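Local coordinates for protein dihydroorotate dehydrogenase (Schistosoma mansoni, PDB 6UY4) that probably catalyses the FMN-dependent oxidation of (S)-dihydroorotate to orotate with a quinone as electron acceptor, a step of de novo pyrimidine biosynthesis, at residues His29-Trp34 and Gln360-Ala365; Phe92-Lys97 and Gly142-Gly147; Val112-Pro117 and Gly167-Cys172. All blocks are in the same frame, centred on the assembly; numbering follows the deposited sequence.

Contact 1. Residues His29-Trp34 and Gln360-Ala365. With QLA (2-[(4-fluorophenyl)amino]-3-hydroxynaphthalene-1,4-dione), chain B.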
loop_
_atom_site.group_PDB
_atom_site.type_symbol
_atom_site.label_atom_id
_atom_site.label_comp_id
_atom_site.label_asym_id
_atom_site.label_seq_id
_atom_site.Cartn_x
_atom_site.Cartn_y
_atom_site.Cartn_z
ATOM N N HIS A 29 11.901 19.265 -9.840
ATOM C CA HIS A 29 11.738 20.371 -8.905
ATOM C C HIS A 29 10.519 21.225 -9.229
ATOM O O HIS A 29 10.039 21.955 -8.356
ATOM C CB HIS A 29 12.997 21.242 -8.893
ATOM N N PHE A 30 10.009 21.148 -10.461
ATOM C CA PHE A 30 8.846 21.946 -10.838
ATOM C C PHE A 30 7.607 21.558 -10.042
ATOM O O PHE A 30 6.739 22.402 -9.791
ATOM C CB PHE A 30 8.586 21.811 -12.340
ATOM C CG PHE A 30 7.327 22.487 -12.800
ATOM C CD1 PHE A 30 7.244 23.868 -12.850
ATOM C CD2 PHE A 30 6.228 21.740 -13.191
ATOM C CE1 PHE A 30 6.086 24.494 -13.274
ATOM C CE2 PHE A 30 5.067 22.358 -13.617
ATOM C CZ PHE A 30 4.996 23.737 -13.659
ATOM N N TYR A 31 7.507 20.294 -9.632
ATOM C CA TYR A 31 6.389 19.827 -8.820
ATOM C C TYR A 31 6.620 20.062 -7.331
ATOM O O TYR A 31 5.775 20.657 -6.657
ATOM C CB TYR A 31 6.130 18.339 -9.085
ATOM C CG TYR A 31 5.481 18.057 -10.421
ATOM C CD1 TYR A 31 4.099 18.007 -10.545
ATOM C CD2 TYR A 31 6.250 17.838 -11.557
ATOM C CE1 TYR A 31 3.500 17.749 -11.763
ATOM C CE2 TYR A 31 5.658 17.579 -12.779
ATOM C CZ TYR A 31 4.283 17.536 -12.876
ATOM O OH TYR A 31 3.690 17.280 -14.089
ATOM N N LYS A 32 7.763 19.612 -6.809
ATOM C CA LYS A 32 8.018 19.706 -5.376
ATOM C C LYS A 32 8.136 21.149 -4.897
ATOM O O LYS A 32 7.903 21.418 -3.713
ATOM C CB LYS A 32 9.292 18.929 -5.024
ATOM C CG LYS A 32 9.532 18.739 -3.532
ATOM C CD LYS A 32 10.826 17.979 -3.276
ATOM C CE LYS A 32 11.030 17.712 -1.794
ATOM N NZ LYS A 32 11.104 18.973 -1.007
ATOM N N ASP A 33 8.479 22.082 -5.784
ATOM C CA ASP A 33 8.741 23.458 -5.387
ATOM C C ASP A 33 7.764 24.475 -5.959
ATOM O O ASP A 33 7.582 25.535 -5.353
ATOM C CB ASP A 33 10.165 23.869 -5.792
ATOM C CG ASP A 33 11.230 23.019 -5.122
ATOM O OD1 ASP A 33 11.022 22.615 -3.958
ATOM O OD2 ASP A 33 12.272 22.758 -5.758
ATOM N N TRP A 34 7.127 24.193 -7.097
ATOM C CA TRP A 34 6.280 25.184 -7.753
ATOM C C TRP A 34 4.836 24.723 -7.875
ATOM O O TRP A 34 3.931 25.432 -7.422
ATOM C CB TRP A 34 6.856 25.530 -9.134
ATOM N N GLN A 360 5.919 15.008 -4.088
ATOM C CA GLN A 360 6.858 15.116 -5.196
ATOM C C GLN A 360 6.226 14.927 -6.569
ATOM O O GLN A 360 6.881 15.229 -7.573
ATOM C CB GLN A 360 8.006 14.107 -5.030
ATOM C CG GLN A 360 8.766 14.253 -3.720
ATOM C CD GLN A 360 10.002 13.380 -3.662
ATOM O OE1 GLN A 360 10.473 12.881 -4.684
ATOM N NE2 GLN A 360 10.537 13.189 -2.461
ATOM N N GLY A 361 4.991 14.442 -6.649
ATOM C CA GLY A 361 4.292 14.352 -7.909
ATOM C C GLY A 361 4.671 13.137 -8.732
ATOM O O GLY A 361 5.323 12.205 -8.250
ATOM N N PRO A 362 4.256 13.130 -9.999
ATOM C CA PRO A 362 4.525 11.981 -10.880
ATOM C C PRO A 362 5.998 11.645 -11.009
ATOM O O PRO A 362 6.347 10.453 -10.998
ATOM C CB PRO A 362 3.929 12.426 -12.225
ATOM C CG PRO A 362 2.846 13.360 -11.849
ATOM C CD PRO A 362 3.324 14.089 -10.618
ATOM N N PRO A 363 6.909 12.626 -11.157
ATOM C CA PRO A 363 8.326 12.266 -11.359
ATOM C C PRO A 363 8.921 11.397 -10.258
ATOM O O PRO A 363 9.977 10.788 -10.482
ATOM C CB PRO A 363 9.032 13.629 -11.436
ATOM C CG PRO A 363 8.000 14.555 -11.924
ATOM C CD PRO A 363 6.728 14.085 -11.267
ATOM N N VAL A 364 8.272 11.291 -9.094
ATOM C CA VAL A 364 8.819 10.507 -7.990
ATOM C C VAL A 364 9.003 9.046 -8.373
ATOM O O VAL A 364 9.834 8.351 -7.780
ATOM C CB VAL A 364 7.924 10.636 -6.734
ATOM C CG1 VAL A 364 6.686 9.758 -6.856
ATOM C CG2 VAL A 364 8.708 10.289 -5.474
ATOM N N ALA A 365 8.253 8.559 -9.366
ATOM C CA ALA A 365 8.367 7.163 -9.776
ATOM C C ALA A 365 9.728 6.881 -10.404
ATOM O O ALA A 365 10.448 5.973 -9.970
ATOM C CB ALA A 365 7.235 6.810 -10.742
HETATM C C1 QLA B . -3.509 13.016 -2.876
HETATM O O1 QLA B . -3.818 11.876 -3.176
HETATM C C2 QLA B . -3.241 13.998 -3.970
HETATM O O2 QLA B . -3.449 13.567 -5.207
HETATM C C3 QLA B . -2.779 15.299 -3.660
HETATM O O3 QLA B . -2.511 16.967 -1.974
HETATM C C4 QLA B . -1.584 15.729 -5.797
HETATM C C5 QLA B . -0.687 14.672 -5.737
HETATM C C6 QLA B . 0.033 14.292 -6.857
HETATM C C7 QLA B . -0.174 14.972 -8.025
HETATM C C8 QLA B . -1.057 16.009 -8.130
HETATM C C9 QLA B . -1.772 16.387 -7.004
HETATM C C10 QLA B . -2.779 15.763 -2.228
HETATM C C11 QLA B . -3.054 14.778 -1.164
HETATM C C12 QLA B . -2.956 15.172 0.164
HETATM C C13 QLA B . -3.202 14.264 1.174
HETATM C C14 QLA B . -3.547 12.953 0.868
HETATM C C15 QLA B . -3.648 12.552 -0.447
HETATM C C16 QLA B . -3.399 13.460 -1.472
HETATM F F1 QLA B . 0.530 14.598 -9.128
HETATM N N1 QLA B . -2.330 16.106 -4.644
#
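Tyr-31 lays one face of its ring on the two consecutive prolines Pro-362 and Pro-363, and this CH-pi packing forms the centre of the contact. Pro-362 CD stands 4.2 Å from the centroid of the Tyr-31 ring, 23° off its normal. Pro-363 CD reaches the same face, 26° off the normal, while its CG lies 3.7 Å from Tyr-31 CD2 on the far side of the ring from CE1, the atom nearest Pro-362 CD. Both pyrrolidines cross the tyrosine at about a right angle. The opposite face of the phenol is met near its rim by CD2 of Phe-30. Closer to the backbone, Tyr-31 CB comes to 3.5 Å from Gln-360 O. Lys-32 adds a looser touch, its CD 4.3 Å from Gln-360 CG, before the chain leads away, extended as far as CE, to a weak, long ion pair of NZ with Glu-135.

Pro-362 CD also lies 3.2 Å from F1 of the bound naphthoquinone inhibitor QLA, whose fluorophenyl end meets the same proline. The prolines sit in a bend: Gly-361 leaves the preceding helix with positive phi (81°), and a type I beta turn from Gly-361 to Val-364 leads into the next helix. The Gln-360 amide is anchored by NE2 to Ser-335 O and by OE1 to Lys-367 NZ. The contact thus joins helix 29-42 of the N-terminal helical region, which in class 2 enzymes borders the quinone tunnel, to the bend between helices 355-360 and 364-376, with Pro-63 touching both Tyr-31 and Pro-362.

Contact 2. Residues Phe92-Lys97 and Gly142-Gly147; sequences FDKDGK and GFNSDG
Asp-95 and Asp-146 stack their carboxylates in the closer-packed part of this loop-to-loop contact, the two planes 21° apart and Asp-95 CG 3.4 Å from Asp-146 CG. Their OD2 atoms, both acceptors, approach to 3.3 Å. A weak hydrogen bond runs from Asp-146 N to Asp-95 OD1 at 3.4 Å and a bent 134°. Beside it the aliphatic part of Lys-94 crosses Asn-144 at about a right angle: CE lies 3.3 Å from Asn-144 OD1, and CD packs against the same amide. The Lys-94 chain is extended until chi4, where a turn to -64° places NZ 3.4 Å from Asn-144 OD1.

The outer side is looser. Exposed Lys-97, extended beyond CG, crosses Asp-146 at about a right angle, and its NZ makes two long salt bridges, 3.7 Å to Asp-95 OD2 and 3.8 Å to Asp-146 OD2. Lys-97 N donates to the syn lone pair of Asp-93 OD1. Arg-154 adds positive charge, bonding to Asp-95 O and forming a weak, long ion pair with Asp-146 OD2.

Two acids side by side would be expected to repel each other, so Lys-97 and Arg-154 plausibly offset their negative charge. At the other end, Lys-94 is an FMN-binding residue, and Asn-144 packs against the aliphatic chain that leads to the Lys-94 amine, close to the flavin.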
loop_
_atom_site.group_PDB
_atom_site.type_symbol
_atom_site.label_atom_id
_atom_site.label_comp_id
_atom_site.label_asym_id
_atom_site.label_seq_id
_atom_site.Cartn_x
_atom_site.Cartn_y
_atom_site.Cartn_z
ATOM N N PHE A 92 -4.288 4.545 -2.946
ATOM C CA PHE A 92 -4.386 5.666 -3.873
ATOM C C PHE A 92 -5.456 5.400 -4.926
ATOM O O PHE A 92 -6.418 6.163 -5.055
ATOM C CB PHE A 92 -3.026 5.933 -4.528
ATOM C CG PHE A 92 -2.945 7.256 -5.229
ATOM C CD1 PHE A 92 -3.271 7.366 -6.572
ATOM C CD2 PHE A 92 -2.550 8.394 -4.545
ATOM C CE1 PHE A 92 -3.201 8.584 -7.218
ATOM C CE2 PHE A 92 -2.477 9.615 -5.186
ATOM C CZ PHE A 92 -2.804 9.710 -6.525
ATOM N N ASP A 93 -5.301 4.315 -5.681
ATOM C CA ASP A 93 -6.323 3.880 -6.630
ATOM C C ASP A 93 -7.210 2.834 -5.951
ATOM O O ASP A 93 -7.152 1.635 -6.226
ATOM C CB ASP A 93 -5.677 3.345 -7.900
ATOM C CG ASP A 93 -6.664 3.210 -9.039
ATOM O OD1 ASP A 93 -7.800 3.712 -8.902
ATOM O OD2 ASP A 93 -6.303 2.603 -10.069
ATOM N N LYS A 94 -8.041 3.328 -5.028
ATOM C CA LYS A 94 -8.892 2.443 -4.238
ATOM C C LYS A 94 -9.892 1.692 -5.105
ATOM O O LYS A 94 -10.271 0.563 -4.774
ATOM C CB LYS A 94 -9.639 3.244 -3.170
ATOM C CG LYS A 94 -8.756 3.904 -2.128
ATOM C CD LYS A 94 -9.576 4.837 -1.246
ATOM C CE LYS A 94 -8.752 5.399 -0.100
ATOM N NZ LYS A 94 -8.307 4.329 0.836
ATOM N N ASP A 95 -10.331 2.293 -6.210
ATOM C CA ASP A 95 -11.408 1.743 -7.022
ATOM C C ASP A 95 -10.946 1.311 -8.408
ATOM O O ASP A 95 -11.782 0.938 -9.238
ATOM C CB ASP A 95 -12.541 2.765 -7.139
ATOM C CG ASP A 95 -12.955 3.330 -5.794
ATOM O OD1 ASP A 95 -13.001 2.558 -4.812
ATOM O OD2 ASP A 95 -13.225 4.548 -5.716
ATOM N N GLY A 96 -9.646 1.347 -8.679
ATOM C CA GLY A 96 -9.141 0.934 -9.978
ATOM C C GLY A 96 -9.561 1.839 -11.116
ATOM O O GLY A 96 -9.815 1.354 -12.227
ATOM N N LYS A 97 -9.640 3.144 -10.868
ATOM C CA LYS A 97 -10.075 4.095 -11.880
ATOM C C LYS A 97 -8.927 4.705 -12.671
ATOM O O LYS A 97 -9.160 5.228 -13.767
ATOM C CB LYS A 97 -10.886 5.222 -11.232
ATOM C CG LYS A 97 -12.131 4.756 -10.495
ATOM C CD LYS A 97 -12.839 5.925 -9.833
ATOM C CE LYS A 97 -14.104 5.474 -9.126
ATOM N NZ LYS A 97 -14.787 6.599 -8.432
ATOM N N GLY A 142 -10.699 4.533 6.643
ATOM C CA GLY A 142 -11.565 3.466 7.101
ATOM C C GLY A 142 -12.152 2.621 5.989
ATOM O O GLY A 142 -13.316 2.215 6.064
ATOM N N PHE A 143 -11.354 2.356 4.952
ATOM C CA PHE A 143 -11.728 1.477 3.843
ATOM C C PHE A 143 -13.000 1.978 3.148
ATOM O O PHE A 143 -14.091 1.421 3.291
ATOM C CB PHE A 143 -11.903 0.029 4.320
ATOM C CG PHE A 143 -10.625 -0.628 4.768
ATOM C CD1 PHE A 143 -10.659 -1.825 5.466
ATOM C CD2 PHE A 143 -9.394 -0.056 4.489
ATOM C CE1 PHE A 143 -9.492 -2.435 5.880
ATOM C CE2 PHE A 143 -8.223 -0.661 4.902
ATOM C CZ PHE A 143 -8.272 -1.852 5.598
ATOM N N ASN A 144 -12.825 3.052 2.383
ATOM C CA ASN A 144 -13.885 3.573 1.527
ATOM C C ASN A 144 -13.701 2.978 0.134
ATOM O O ASN A 144 -12.767 3.341 -0.588
ATOM C CB ASN A 144 -13.869 5.100 1.496
ATOM C CG ASN A 144 -12.493 5.669 1.202
ATOM O OD1 ASN A 144 -11.484 5.175 1.704
ATOM N ND2 ASN A 144 -12.447 6.711 0.380
ATOM N N SER A 145 -14.584 2.053 -0.238
ATOM C CA SER A 145 -14.446 1.320 -1.486
ATOM C C SER A 145 -15.789 1.262 -2.197
ATOM O O SER A 145 -16.848 1.442 -1.590
ATOM C CB SER A 145 -13.911 -0.099 -1.246
ATOM O OG SER A 145 -13.617 -0.747 -2.471
ATOM N N ASP A 146 -15.730 1.005 -3.502
ATOM C CA ASP A 146 -16.920 0.885 -4.335
ATOM C C ASP A 146 -17.468 -0.536 -4.392
ATOM O O ASP A 146 -18.438 -0.779 -5.117
ATOM C CB ASP A 146 -16.618 1.374 -5.756
ATOM C CG ASP A 146 -16.371 2.868 -5.819
ATOM O OD1 ASP A 146 -16.444 3.528 -4.761
ATOM O OD2 ASP A 146 -16.106 3.381 -6.927
ATOM N N GLY A 147 -16.877 -1.471 -3.658
ATOM C CA GLY A 147 -17.335 -2.844 -3.644
ATOM C C GLY A 147 -16.573 -3.719 -4.624
ATOM O O GLY A 147 -15.811 -3.254 -5.474
#

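Contact 3. Residues Val112-Pro117 and Gly167-Cys172; sequences VGTVTP and GVNLGC. With FMN (flavin mononucleotide), chain G.
Val-112 to Val-115 runs parallel to Gly-167 to Leu-170, the strand axes 4.6 Å apart at closest and their directions 16° apart. Asn-169 bonds to strand 112-115 twice: its N donates to Val-112 O, and its O accepts from Val-115 N at 2.9 Å, nearly in line with the carbonyl. Beyond it, Gly-171 N bonds to Val-115 O. Three residue steps from Val-112 to Val-115 thus face two from Val-168 to Leu-170, and the peptide bond before Thr-114 is cis.

Thr-114 OG1, anti to its own carbonyl carbon (chi1 -69°), donates to Asn-169 OD1 in a very short bond of doubtful length and accepts from flavin N3 at 2.7 Å, while Thr-114 N donates to flavin O4 at 3.2 Å. Asn-169 ND2 lies 3.4 Å from flavin O2 and bonds to Asn-200 OD1 and Glu-111 OE2, which fix the turn of the amide. The other face carries Val-112, Val-115, Val-168 and Leu-170, toward helices 147-153 and 179-190 of the TIM barrel.

With flavin N3 donating to it, the Thr-114 hydroxyl would direct its hydrogen to Asn-169 OD1, matching Thr-114 to N3 and O4 of the pyrimidine ring, with Asn-169 ND2 near O2.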
loop_
_atom_site.group_PDB
_atom_site.type_symbol
_atom_site.label_atom_id
_atom_site.label_comp_id
_atom_site.label_asym_id
_atom_site.label_seq_id
_atom_site.Cartn_x
_atom_site.Cartn_y
_atom_site.Cartn_z
ATOM N N VAL A 112 -4.177 -1.869 -6.520
ATOM C CA VAL A 112 -5.552 -1.409 -6.385
ATOM C C VAL A 112 -6.127 -1.914 -5.069
ATOM O O VAL A 112 -5.924 -3.073 -4.685
ATOM C CB VAL A 112 -6.395 -1.884 -7.583
ATOM C CG1 VAL A 112 -7.835 -1.414 -7.449
ATOM C CG2 VAL A 112 -5.789 -1.395 -8.888
ATOM N N GLY A 113 -6.845 -1.041 -4.367
ATOM C CA GLY A 113 -7.404 -1.387 -3.075
ATOM C C GLY A 113 -7.282 -0.249 -2.085
ATOM O O GLY A 113 -6.721 0.801 -2.414
ATOM N N THR A 114 -7.786 -0.435 -0.867
ATOM C CA THR A 114 -8.393 -1.689 -0.429
ATOM C C THR A 114 -9.854 -1.802 -0.863
ATOM O O THR A 114 -10.626 -0.854 -0.723
ATOM C CB THR A 114 -8.307 -1.828 1.108
ATOM O OG1 THR A 114 -6.941 -2.030 1.496
ATOM C CG2 THR A 114 -9.146 -2.992 1.602
ATOM N N VAL A 115 -10.222 -2.968 -1.394
ATOM C CA VAL A 115 -11.563 -3.229 -1.903
ATOM C C VAL A 115 -12.296 -4.123 -0.914
ATOM O O VAL A 115 -11.769 -5.160 -0.493
ATOM C CB VAL A 115 -11.520 -3.878 -3.298
ATOM C CG1 VAL A 115 -12.925 -4.029 -3.859
ATOM C CG2 VAL A 115 -10.648 -3.063 -4.237
ATOM N N THR A 116 -13.508 -3.720 -0.547
ATOM C CA THR A 116 -14.408 -4.476 0.308
ATOM C C THR A 116 -15.485 -5.152 -0.527
ATOM O O THR A 116 -15.748 -4.745 -1.664
ATOM C CB THR A 116 -15.056 -3.552 1.347
ATOM O OG1 THR A 116 -15.715 -2.468 0.681
ATOM C CG2 THR A 116 -14.006 -2.999 2.301
ATOM N N PRO A 117 -16.124 -6.213 -0.005
ATOM C CA PRO A 117 -17.186 -6.883 -0.773
ATOM C C PRO A 117 -18.332 -5.955 -1.144
ATOM O O PRO A 117 -18.657 -5.805 -2.327
ATOM C CB PRO A 117 -17.650 -7.997 0.174
ATOM C CG PRO A 117 -16.458 -8.285 1.011
ATOM C CD PRO A 117 -15.783 -6.959 1.220
ATOM N N GLY A 167 -1.836 -5.451 -8.618
ATOM C CA GLY A 167 -2.269 -6.261 -7.499
ATOM C C GLY A 167 -3.541 -5.717 -6.890
ATOM O O GLY A 167 -3.874 -4.545 -7.092
ATOM N N VAL A 168 -4.269 -6.547 -6.148
ATOM C CA VAL A 168 -5.515 -6.146 -5.509
ATOM C C VAL A 168 -5.392 -6.390 -4.013
ATOM O O VAL A 168 -5.034 -7.494 -3.586
ATOM C CB VAL A 168 -6.726 -6.899 -6.089
ATOM C CG1 VAL A 168 -7.998 -6.482 -5.371
ATOM C CG2 VAL A 168 -6.846 -6.634 -7.580
ATOM N N ASN A 169 -5.683 -5.360 -3.223
ATOM C CA ASN A 169 -5.647 -5.438 -1.770
ATOM C C ASN A 169 -7.065 -5.658 -1.257
ATOM O O ASN A 169 -7.930 -4.791 -1.424
ATOM C CB ASN A 169 -5.045 -4.168 -1.171
ATOM C CG ASN A 169 -4.828 -4.274 0.322
ATOM O OD1 ASN A 169 -5.775 -4.202 1.106
ATOM N ND2 ASN A 169 -3.575 -4.438 0.727
ATOM N N LEU A 170 -7.297 -6.807 -0.630
ATOM C CA LEU A 170 -8.635 -7.203 -0.212
ATOM C C LEU A 170 -8.896 -6.797 1.233
ATOM O O LEU A 170 -7.997 -6.839 2.077
ATOM C CB LEU A 170 -8.811 -8.712 -0.371
ATOM C CG LEU A 170 -8.408 -9.251 -1.744
ATOM C CD1 LEU A 170 -8.362 -10.767 -1.733
ATOM C CD2 LEU A 170 -9.363 -8.749 -2.812
ATOM N N GLY A 171 -10.141 -6.406 1.510
ATOM C CA GLY A 171 -10.547 -6.022 2.846
ATOM C C GLY A 171 -11.946 -6.521 3.151
ATOM O O GLY A 171 -12.590 -7.164 2.322
ATOM N N CYS A 172 -12.402 -6.209 4.362
ATOM C CA CYS A 172 -13.722 -6.603 4.826
ATOM C C CYS A 172 -14.558 -5.368 5.136
ATOM O O CYS A 172 -14.032 -4.282 5.398
ATOM C CB CYS A 172 -13.633 -7.497 6.071
ATOM S SG CYS A 172 -12.958 -6.678 7.530
HETATM N N1 FMN G . -2.876 0.656 2.809
HETATM C C2 FMN G . -3.684 -0.423 2.512
HETATM O O2 FMN G . -3.242 -1.567 2.607
HETATM N N3 FMN G . -4.988 -0.223 2.108
HETATM C C4 FMN G . -5.492 1.056 2.000
HETATM O O4 FMN G . -6.655 1.234 1.640
HETATM C C4A FMN G . -4.682 2.146 2.297
HETATM N N5 FMN G . -5.180 3.428 2.191
HETATM C C5A FMN G . -4.374 4.508 2.483
HETATM C C6 FMN G . -4.883 5.798 2.372
HETATM C C7 FMN G . -4.079 6.892 2.667
HETATM C C7M FMN G . -4.634 8.281 2.546
HETATM C C8 FMN G . -2.762 6.696 3.073
HETATM C C8M FMN G . -1.892 7.876 3.392
HETATM C C9 FMN G . -2.256 5.405 3.185
HETATM C C9A FMN G . -3.058 4.307 2.890
HETATM N N10 FMN G . -2.560 3.020 2.995
HETATM C C10 FMN G . -3.370 1.942 2.703
HETATM C "C1'" FMN G . -1.148 2.774 3.435
HETATM C "C2'" FMN G . -0.203 2.796 2.241
HETATM O "O2'" FMN G . -0.643 1.879 1.265
HETATM C "C3'" FMN G . 1.213 2.424 2.661
HETATM O "O3'" FMN G . 1.188 1.210 3.377
HETATM C "C4'" FMN G . 1.865 3.503 3.519
HETATM O "O4'" FMN G . 1.270 4.760 3.283
HETATM C "C5'" FMN G . 3.342 3.572 3.170
HETATM O "O5'" FMN G . 3.938 4.712 3.735
HETATM P P FMN G . 4.506 5.850 2.752
HETATM O O1P FMN G . 5.153 6.919 3.597
HETATM O O2P FMN G . 5.501 5.259 1.782
HETATM O O3P FMN G . 3.349 6.452 1.996
#

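Contacts 2 and 3 are neighbours, centres 7 Å apart, with segments that alternate along the chain. They meet where Asp-93 O faces Gly-113 N at 3.3 Å, a probable hydrogen bond, and where Ser-145 OG packs 3.3 Å from Val-115 CA. Both serve the flavin: contact 3 binds FMN directly, and the Lys-94 side chain of contact 2 comes within about 4 Å of it. Contact 1, which encloses the other two along the chain, lies apart, its centre 24 Å from that of contact 2 and 28 Å from that of contact 3. The inhibitor bridges this gap, touching Pro-362 in contact 1 and Phe-92 in segment 92-97.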